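Local structure of hypothetical protein ST1511 (Sulfolobus tokodaii, 2EKM) at residues D6-E11 and V119-T124. The protein is of unknown function but is probably an adenosine-specific kinase or an enzyme that transfers adenosine monophosphate to proteins. Numbering follows the deposited sequence.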
# COMPACT_ATOMS: atom_id res chain seq x y z
N ASP A 6 17.48 -3.53 -8.70
CA ASP A 6 17.33 -3.50 -10.15
C ASP A 6 16.25 -2.50 -10.54
O ASP A 6 15.27 -2.32 -9.81
CB ASP A 6 16.96 -4.88 -10.68
CG ASP A 6 18.10 -5.88 -10.58
OD1 ASP A 6 19.25 -5.44 -10.39
OD2 ASP A 6 17.84 -7.09 -10.69
N VAL A 7 16.43 -1.86 -11.69
CA VAL A 7 15.47 -0.89 -12.20
C VAL A 7 14.83 -1.52 -13.43
O VAL A 7 15.47 -1.66 -14.46
CB VAL A 7 16.15 0.43 -12.61
CG1 VAL A 7 15.10 1.43 -13.10
CG2 VAL A 7 16.93 1.00 -11.42
N ILE A 8 13.56 -1.91 -13.30
CA ILE A 8 12.84 -2.56 -14.39
C ILE A 8 11.96 -1.62 -15.21
O ILE A 8 11.09 -0.94 -14.67
CB ILE A 8 11.94 -3.70 -13.83
CG1 ILE A 8 12.79 -4.69 -13.03
CG2 ILE A 8 11.21 -4.40 -14.97
CD1 ILE A 8 13.91 -5.32 -13.82
N ARG A 9 12.20 -1.59 -16.52
CA ARG A 9 11.42 -0.76 -17.43
C ARG A 9 10.13 -1.49 -17.81
O ARG A 9 10.18 -2.61 -18.32
CB ARG A 9 12.22 -0.46 -18.71
CG ARG A 9 11.39 0.16 -19.84
CD ARG A 9 10.74 1.49 -19.43
NE ARG A 9 11.74 2.51 -19.12
CZ ARG A 9 11.46 3.68 -18.55
NH1 ARG A 9 10.22 3.98 -18.21
NH2 ARG A 9 12.44 4.54 -18.30
N VAL A 10 8.99 -0.86 -17.54
CA VAL A 10 7.70 -1.46 -17.84
C VAL A 10 7.16 -0.91 -19.16
O VAL A 10 6.98 0.30 -19.31
CB VAL A 10 6.67 -1.16 -16.72
CG1 VAL A 10 5.28 -1.64 -17.13
CG2 VAL A 10 7.12 -1.84 -15.42
N GLU A 11 6.91 -1.80 -20.12
CA GLU A 11 6.39 -1.36 -21.41
C GLU A 11 4.90 -1.05 -21.32
O GLU A 11 4.11 -1.88 -20.87
CB GLU A 11 6.63 -2.42 -22.50
CG GLU A 11 5.81 -2.18 -23.78
CD GLU A 11 6.10 -3.18 -24.89
OE1 GLU A 11 6.38 -4.35 -24.58
OE2 GLU A 11 6.03 -2.79 -26.07
N VAL A 119 9.97 -0.09 -12.27
CA VAL A 119 9.67 -0.80 -11.04
C VAL A 119 11.01 -1.11 -10.39
O VAL A 119 11.91 -1.66 -11.02
CB VAL A 119 8.90 -2.11 -11.31
CG1 VAL A 119 8.67 -2.86 -10.00
CG2 VAL A 119 7.56 -1.80 -11.96
N LEU A 120 11.15 -0.71 -9.12
CA LEU A 120 12.38 -0.93 -8.36
C LEU A 120 12.28 -2.26 -7.64
O LEU A 120 11.41 -2.46 -6.80
CB LEU A 120 12.57 0.22 -7.37
CG LEU A 120 12.54 1.61 -8.01
CD1 LEU A 120 12.51 2.68 -6.94
CD2 LEU A 120 13.74 1.79 -8.92
N VAL A 121 13.20 -3.17 -7.97
CA VAL A 121 13.19 -4.50 -7.39
C VAL A 121 14.45 -4.84 -6.59
O VAL A 121 15.56 -4.77 -7.11
CB VAL A 121 13.01 -5.57 -8.49
CG1 VAL A 121 12.86 -6.95 -7.88
CG2 VAL A 121 11.80 -5.21 -9.35
N ALA A 122 14.26 -5.20 -5.33
CA ALA A 122 15.38 -5.58 -4.48
C ALA A 122 15.56 -7.08 -4.62
O ALA A 122 14.57 -7.82 -4.71
CB ALA A 122 15.09 -5.22 -3.03
N GLU A 123 16.80 -7.54 -4.64
CA GLU A 123 17.07 -8.96 -4.77
C GLU A 123 17.89 -9.44 -3.58
O GLU A 123 18.82 -8.77 -3.15
CB GLU A 123 17.81 -9.23 -6.08
CG GLU A 123 17.87 -10.70 -6.48
CD GLU A 123 18.40 -10.88 -7.89
OE1 GLU A 123 19.54 -10.44 -8.16
OE2 GLU A 123 17.67 -11.47 -8.73
N THR A 124 17.53 -10.60 -3.04
CA THR A 124 18.24 -11.17 -1.89
C THR A 124 18.60 -12.62 -2.18
O THR A 124 18.42 -13.10 -3.29
CB THR A 124 17.37 -11.16 -0.61
OG1 THR A 124 16.29 -12.09 -0.77
CG2 THR A 124 16.80 -9.77 -0.35
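I8 and V119 face each other as a hydrogen-bonded pair of an antiparallel ladder that joins strand 4-10, an outer strand, within this chain, of a three-stranded sheet, to its central strand 117-123. I8 N gives to V119 O and V119 N to I8 O, both at 2.8 Å; two residues along, D6 and V121 repeat the exchange, the bond from D6 N to V121 O being almost straight at 177°. Between these pairs the D6 carbonyl oxygen also receives a CA-H...O contact from L120 CA at 3.5 Å.

The side chains of D6, I8, V119 and V121 lie on one face; helix 65-78 meets I8 through K77 and V10 through T74. With CG1 of I8 anti to its carbonyl carbon (chi1 -56°), this branch runs obliquely against V121 and meets V121 CG2 at 3.8 Å. D6 OD2 lies 4.5 Å from E123 OE1; R128, on strand 128-135, makes salt bridges to both carboxylates and probably offsets their repulsion.

On the reverse face V7 and L120 run alongside each other in the same direction, V7 CG2 4.1 Å from L120 CD2. A second subunit covers them, its V3 packing on V7 and its A122 on L120. Where the ladder continues through backbone bonds of V10 with L117, the V10 side chain slants across to V119, CG2 to CG2 at 3.5 Å, tighter than usual van der Waals contact.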